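Local coordinates for protein uncharacterized tRNA/rRNA methyltransferase HI_0380 (Haemophilus influenzae, PDB 3ILK) that probably methylates tRNA or rRNA with S-adenosyl-L-methionine as methyl donor, as a dimeric member of the TrmH family in the SPOUT superfamily, at residues 184-189 / 221-226; 188-193 / 207-212. All blocks are in the same frame, centred on the assembly; numbering follows the deposited sequence.

How the interactions relate
Both contacts lie in the three-helix C-terminal region, far from the residues that probably bind S-adenosyl-L-methionine, and both start from helix 180-197. Interaction 1 joins that helix to helix 220-240, interaction 2 to helix 204-216, and their centres are about 9 Å apart. Interaction 1 is wholly buried and apolar: one phenylalanine ring against two leucines. Interaction 2 is thinner and only partly buried, with a threonine methyl facing a leucine on its inner side and a loose glutamate-lysine pair further out. Phe187 and Lys210 link the two, CD1 of the ring lying 3.9 Å from CG of the lysine. The second subunit touches both.

Interaction 1: residues 184-189 / 221-226; sequences AYFFDY and NELNIL
Phe186 reaches out from helix 180-197 and meets Leu223 and then Leu226 on helix 220-240, an all-apolar seam between two helices of the C-terminal three-helix bundle. Just before Leu223, Glu222 looks another way, its OE1 forming a salt bridge with Arg215 of the second subunit. Between residues 184-189 and 221-226 the backbones come nearest at Phe186 and Leu223, with 7.9 Å between their CA atoms. Leu223 does its touching with a single methyl: CD1 lies 3.6 Å from Phe186 CB and just as near CG, so it packs at the root of the aromatic side chain. With CG anti to the backbone N (chi1 -176°), the leucine carries that methyl towards helix 180-197, although its bond from CA to CB runs alongside the facing segment. The two side chains run past each other in opposite senses. Pro178 and Leu218 also pack on Leu223. One turn on, Leu226 takes the far end of the ring. Its bond from CA to CB heads toward the facing segment, and CB stands 3.6 Å from Phe186 CE1. Phe186, with its own CG anti to the backbone N (chi1 168°), extends across the gap far enough to be gripped at both ends, near CB by one leucine and near CZ by the other. Leu226 also touches Tyr213 of its own chain and Tyr213 of the second subunit, so this seam runs on into the dimer contact. Asn227 and Leu230 of the same helix continue the wall against the ring. At the end of the ring farthest from its own helix, Leu226 CD1 sits 3.6 Å from Phe186 CZ.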
loop_
_atom_site.group_PDB
_atom_site.type_symbol
_atom_site.label_atom_id
_atom_site.label_comp_id
_atom_site.label_asym_id
_atom_site.label_seq_id
_atom_site.Cartn_x
_atom_site.Cartn_y
_atom_site.Cartn_z
ATOM N N ALA A 184 -36.866 10.119 0.107
ATOM C CA ALA A 184 -38.055 9.960 0.890
ATOM C C ALA A 184 -38.887 8.860 0.268
ATOM O O ALA A 184 -39.358 7.978 0.978
ATOM C CB ALA A 184 -38.866 11.315 0.946
ATOM N N TYR A 185 -39.042 8.886 -1.053
ATOM C CA TYR A 185 -39.818 7.857 -1.718
ATOM C C TYR A 185 -39.242 6.500 -1.342
ATOM O O TYR A 185 -39.988 5.558 -1.059
ATOM C CB TYR A 185 -39.779 8.019 -3.238
ATOM C CG TYR A 185 -40.611 6.972 -3.945
ATOM C CD1 TYR A 185 -41.880 7.304 -4.410
ATOM C CD2 TYR A 185 -40.136 5.628 -4.130
ATOM C CE1 TYR A 185 -42.675 6.395 -5.035
ATOM C CE2 TYR A 185 -40.935 4.695 -4.761
ATOM C CZ TYR A 185 -42.214 5.104 -5.213
ATOM O OH TYR A 185 -43.077 4.272 -5.871
ATOM N N PHE A 186 -37.913 6.422 -1.333
ATOM C CA PHE A 186 -37.151 5.161 -1.026
ATOM C C PHE A 186 -37.432 4.657 0.387
ATOM O O PHE A 186 -37.368 3.447 0.657
ATOM C CB PHE A 186 -35.640 5.429 -1.128
ATOM C CG PHE A 186 -34.747 4.292 -0.554
ATOM C CD1 PHE A 186 -34.831 3.031 -1.057
ATOM C CD2 PHE A 186 -33.844 4.533 0.493
ATOM C CE1 PHE A 186 -34.012 1.995 -0.555
ATOM C CE2 PHE A 186 -33.067 3.524 1.017
ATOM C CZ PHE A 186 -33.125 2.259 0.484
ATOM N N PHE A 187 -37.681 5.579 1.318
ATOM C CA PHE A 187 -37.923 5.170 2.702
ATOM C C PHE A 187 -39.329 4.603 2.817
ATOM O O PHE A 187 -39.489 3.510 3.328
ATOM C CB PHE A 187 -37.682 6.302 3.715
ATOM C CG PHE A 187 -36.255 6.775 3.784
ATOM C CD1 PHE A 187 -35.200 5.858 3.947
ATOM C CD2 PHE A 187 -35.968 8.134 3.738
ATOM C CE1 PHE A 187 -33.878 6.300 4.024
ATOM C CE2 PHE A 187 -34.661 8.590 3.808
ATOM C CZ PHE A 187 -33.614 7.680 3.939
ATOM N N ASP A 188 -40.338 5.315 2.307
ATOM C CA ASP A 188 -41.697 4.756 2.251
ATOM C C ASP A 188 -41.775 3.401 1.541
ATOM O O ASP A 188 -42.509 2.515 1.972
ATOM C CB ASP A 188 -42.666 5.773 1.639
ATOM C CG ASP A 188 -42.664 7.067 2.405
ATOM O OD1 ASP A 188 -43.465 8.012 2.111
ATOM O OD2 ASP A 188 -41.846 7.116 3.355
ATOM N N TYR A 189 -40.985 3.238 0.485
ATOM C CA TYR A 189 -40.920 1.999 -0.274
ATOM C C TYR A 189 -40.297 0.851 0.564
ATOM O O TYR A 189 -40.871 -0.225 0.633
ATOM C CB TYR A 189 -40.164 2.244 -1.594
ATOM C CG TYR A 189 -40.224 1.135 -2.666
ATOM C CD1 TYR A 189 -41.179 0.108 -2.620
ATOM C CD2 TYR A 189 -39.357 1.177 -3.766
ATOM C CE1 TYR A 189 -41.263 -0.839 -3.622
ATOM C CE2 TYR A 189 -39.394 0.197 -4.779
ATOM C CZ TYR A 189 -40.355 -0.804 -4.700
ATOM O OH TYR A 189 -40.426 -1.761 -5.692
ATOM N N ASN A 221 -26.789 6.795 -8.072
ATOM C CA ASN A 221 -26.634 5.443 -8.587
ATOM C C ASN A 221 -26.746 4.370 -7.490
ATOM O O ASN A 221 -27.324 3.316 -7.728
ATOM C CB ASN A 221 -25.382 5.282 -9.459
ATOM C CG ASN A 221 -24.151 5.019 -8.659
ATOM O OD1 ASN A 221 -23.563 3.930 -8.735
ATOM N ND2 ASN A 221 -23.739 6.010 -7.857
ATOM N N GLU A 222 -26.234 4.667 -6.292
ATOM C CA GLU A 222 -26.523 3.855 -5.102
ATOM C C GLU A 222 -28.028 3.795 -4.779
ATOM O O GLU A 222 -28.607 2.701 -4.555
ATOM C CB GLU A 222 -25.747 4.384 -3.896
ATOM C CG GLU A 222 -24.236 4.208 -4.011
ATOM C CD GLU A 222 -23.447 5.009 -2.992
ATOM O OE1 GLU A 222 -24.016 5.912 -2.353
ATOM O OE2 GLU A 222 -22.228 4.733 -2.816
ATOM N N LEU A 223 -28.692 4.956 -4.759
ATOM C CA LEU A 223 -30.134 4.929 -4.565
ATOM C C LEU A 223 -30.749 4.016 -5.638
ATOM O O LEU A 223 -31.583 3.179 -5.326
ATOM C CB LEU A 223 -30.740 6.349 -4.558
ATOM C CG LEU A 223 -32.250 6.477 -4.263
ATOM C CD1 LEU A 223 -32.574 5.908 -2.919
ATOM C CD2 LEU A 223 -32.623 7.960 -4.318
ATOM N N ASN A 224 -30.292 4.137 -6.885
ATOM C CA ASN A 224 -30.788 3.298 -7.970
ATOM C C ASN A 224 -30.701 1.802 -7.693
ATOM O O ASN A 224 -31.684 1.067 -7.860
ATOM C CB ASN A 224 -30.128 3.667 -9.299
ATOM C CG ASN A 224 -30.675 4.972 -9.840
ATOM O OD1 ASN A 224 -31.720 5.421 -9.384
ATOM N ND2 ASN A 224 -29.987 5.584 -10.790
ATOM N N ILE A 225 -29.526 1.361 -7.234
ATOM C CA ILE A 225 -29.356 -0.014 -6.859
ATOM C C ILE A 225 -30.375 -0.441 -5.766
ATOM O O ILE A 225 -31.039 -1.467 -5.914
ATOM C CB ILE A 225 -27.878 -0.284 -6.417
ATOM C CG1 ILE A 225 -26.993 -0.570 -7.632
ATOM C CG2 ILE A 225 -27.790 -1.463 -5.470
ATOM C CD1 ILE A 225 -26.521 0.638 -8.414
ATOM N N LEU A 226 -30.469 0.330 -4.688
ATOM C CA LEU A 226 -31.314 -0.004 -3.531
ATOM C C LEU A 226 -32.811 -0.031 -3.815
ATOM O O LEU A 226 -33.536 -0.859 -3.236
ATOM C CB LEU A 226 -31.078 0.981 -2.380
ATOM C CG LEU A 226 -29.734 0.979 -1.653
ATOM C CD1 LEU A 226 -29.701 2.201 -0.678
ATOM C CD2 LEU A 226 -29.407 -0.360 -0.960
#

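Interaction 2: residues 188-193 / 207-212; sequences DYTERI and RKLKRL
A light, partly buried helix-to-helix contact joins Thr190 and Glu191 of helix 180-197 to Leu209 and Lys210 of helix 204-216, far from the probable cofactor site. The backbones stay well apart, with Thr190 CA and Leu209 CA 9.5 Å from each other. On the buried side the bonds from CA to CB of Thr190 and Leu209 both head toward the other segment, and Thr190 CG2 meets Leu209 CD1 at 4.2 Å. The threonine hydroxyl turns back to hydrogen-bond the carbonyl oxygen of Phe186, one turn earlier, while the methyl faces the leucine. These two helices are consecutive in the C-terminal three-helix bundle; helix 220-240 packs on Thr190 through Leu230, and Leu209 also rests on Met229 of the second subunit. Towards the outside, Glu191, extended beyond CG, and Lys210, bent at its last torsion (chi4 -147°), bring their charged ends near each other at about a right angle. Glu191 OE2 and Lys210 NZ are 4.0 Å apart, too far for a salt bridge, so any attraction is probably electrostatic and loosely directed. Asp188 OD2 lies 3.2 Å from Glu191 OE2, two acceptors side by side, and the ammonium group of Lys210 probably eases their repulsion, with NZ 5.2 Å from Asp188 OD2.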
loop_
_atom_site.group_PDB
_atom_site.type_symbol
_atom_site.label_atom_id
_atom_site.label_comp_id
_atom_site.label_asym_id
_atom_site.label_seq_id
_atom_site.Cartn_x
_atom_site.Cartn_y
_atom_site.Cartn_z
ATOM N N ASP A 188 -40.338 5.315 2.307
ATOM C CA ASP A 188 -41.697 4.756 2.251
ATOM C C ASP A 188 -41.775 3.401 1.541
ATOM O O ASP A 188 -42.509 2.515 1.972
ATOM C CB ASP A 188 -42.666 5.773 1.639
ATOM C CG ASP A 188 -42.664 7.067 2.405
ATOM O OD1 ASP A 188 -43.465 8.012 2.111
ATOM O OD2 ASP A 188 -41.846 7.116 3.355
ATOM N N TYR A 189 -40.985 3.238 0.485
ATOM C CA TYR A 189 -40.920 1.999 -0.274
ATOM C C TYR A 189 -40.297 0.851 0.564
ATOM O O TYR A 189 -40.871 -0.225 0.633
ATOM C CB TYR A 189 -40.164 2.244 -1.594
ATOM C CG TYR A 189 -40.224 1.135 -2.666
ATOM C CD1 TYR A 189 -41.179 0.108 -2.620
ATOM C CD2 TYR A 189 -39.357 1.177 -3.766
ATOM C CE1 TYR A 189 -41.263 -0.839 -3.622
ATOM C CE2 TYR A 189 -39.394 0.197 -4.779
ATOM C CZ TYR A 189 -40.355 -0.804 -4.700
ATOM O OH TYR A 189 -40.426 -1.761 -5.692
ATOM N N THR A 190 -39.125 1.084 1.170
ATOM C CA THR A 190 -38.530 0.165 2.154
ATOM C C THR A 190 -39.559 -0.228 3.245
ATOM O O THR A 190 -39.748 -1.421 3.527
ATOM C CB THR A 190 -37.281 0.800 2.820
ATOM O OG1 THR A 190 -36.296 1.119 1.824
ATOM C CG2 THR A 190 -36.672 -0.129 3.880
ATOM N N GLU A 191 -40.224 0.771 3.831
ATOM C CA GLU A 191 -41.227 0.539 4.890
ATOM C C GLU A 191 -42.363 -0.370 4.452
ATOM O O GLU A 191 -42.593 -1.427 5.058
ATOM C CB GLU A 191 -41.880 1.829 5.362
ATOM C CG GLU A 191 -40.962 2.993 5.641
ATOM C CD GLU A 191 -41.704 4.179 6.235
ATOM O OE1 GLU A 191 -42.676 3.954 7.004
ATOM O OE2 GLU A 191 -41.311 5.336 5.932
ATOM N N ARG A 192 -43.099 0.078 3.431
ATOM C CA ARG A 192 -44.157 -0.728 2.831
ATOM C C ARG A 192 -43.727 -2.189 2.577
ATOM O O ARG A 192 -44.419 -3.129 2.986
ATOM C CB ARG A 192 -44.675 -0.097 1.533
ATOM C CG ARG A 192 -45.821 -0.927 0.939
ATOM C CD ARG A 192 -46.467 -0.302 -0.267
ATOM N NE ARG A 192 -45.864 -0.771 -1.511
ATOM C CZ ARG A 192 -45.232 0.021 -2.364
ATOM N NH1 ARG A 192 -45.123 1.319 -2.100
ATOM N NH2 ARG A 192 -44.721 -0.479 -3.484
ATOM N N ILE A 193 -42.590 -2.371 1.910
ATOM C CA ILE A 193 -42.123 -3.723 1.550
ATOM C C ILE A 193 -41.823 -4.577 2.791
ATOM O O ILE A 193 -42.242 -5.737 2.895
ATOM C CB ILE A 193 -40.911 -3.662 0.557
ATOM C CG1 ILE A 193 -41.384 -3.271 -0.860
ATOM C CG2 ILE A 193 -40.084 -4.973 0.556
ATOM C CD1 ILE A 193 -42.402 -4.254 -1.512
ATOM N N ARG A 207 -36.349 4.611 11.610
ATOM C CA ARG A 207 -35.611 5.727 12.204
ATOM C C ARG A 207 -34.110 5.459 12.131
ATOM O O ARG A 207 -33.321 6.351 11.782
ATOM C CB ARG A 207 -36.043 5.950 13.665
ATOM C CG ARG A 207 -35.442 7.198 14.300
ATOM C CD ARG A 207 -35.504 7.208 15.825
ATOM N NE ARG A 207 -34.782 6.088 16.416
ATOM C CZ ARG A 207 -35.342 5.137 17.162
ATOM N NH1 ARG A 207 -36.642 5.174 17.439
ATOM N NH2 ARG A 207 -34.596 4.152 17.641
ATOM N N LYS A 208 -33.731 4.225 12.458
ATOM C CA LYS A 208 -32.333 3.827 12.428
ATOM C C LYS A 208 -31.843 3.735 10.995
ATOM O O LYS A 208 -30.681 4.031 10.721
ATOM C CB LYS A 208 -32.098 2.500 13.161
ATOM C CG LYS A 208 -32.226 2.592 14.679
ATOM C CD LYS A 208 -31.275 1.622 15.368
ATOM C CE LYS A 208 -31.822 1.130 16.691
ATOM N NZ LYS A 208 -31.324 -0.258 16.940
ATOM N N LEU A 209 -32.735 3.333 10.089
ATOM C CA LEU A 209 -32.393 3.249 8.670
ATOM C C LEU A 209 -32.152 4.613 8.044
ATOM O O LEU A 209 -31.187 4.784 7.287
ATOM C CB LEU A 209 -33.439 2.461 7.873
ATOM C CG LEU A 209 -33.371 0.942 8.076
ATOM C CD1 LEU A 209 -34.644 0.325 7.543
ATOM C CD2 LEU A 209 -32.138 0.288 7.432
ATOM N N LYS A 210 -33.014 5.582 8.363
ATOM C CA LYS A 210 -32.845 6.929 7.835
ATOM C C LYS A 210 -31.519 7.483 8.344
ATOM O O LYS A 210 -30.714 7.999 7.577
ATOM C CB LYS A 210 -34.029 7.833 8.221
ATOM C CG LYS A 210 -35.319 7.422 7.521
ATOM C CD LYS A 210 -36.542 8.116 8.114
ATOM C CE LYS A 210 -37.789 7.336 7.747
ATOM N NZ LYS A 210 -38.971 8.186 7.548
ATOM N N ARG A 211 -31.283 7.332 9.639
ATOM C CA ARG A 211 -30.037 7.759 10.247
ATOM C C ARG A 211 -28.836 7.176 9.474
ATOM O O ARG A 211 -27.917 7.898 9.085
ATOM C CB ARG A 211 -30.030 7.333 11.709
ATOM C CG ARG A 211 -28.912 7.913 12.530
ATOM C CD ARG A 211 -28.800 7.149 13.834
ATOM N NE ARG A 211 -27.560 7.441 14.541
ATOM C CZ ARG A 211 -26.528 6.605 14.635
ATOM N NH1 ARG A 211 -26.570 5.403 14.068
ATOM N NH2 ARG A 211 -25.448 6.972 15.305
ATOM N N LEU A 212 -28.876 5.871 9.238
ATOM C CA LEU A 212 -27.837 5.168 8.486
ATOM C C LEU A 212 -27.626 5.760 7.087
ATOM O O LEU A 212 -26.490 6.074 6.702
ATOM C CB LEU A 212 -28.217 3.696 8.353
ATOM C CG LEU A 212 -27.470 2.899 7.280
ATOM C CD1 LEU A 212 -26.007 2.810 7.660
ATOM C CD2 LEU A 212 -28.112 1.545 7.115
#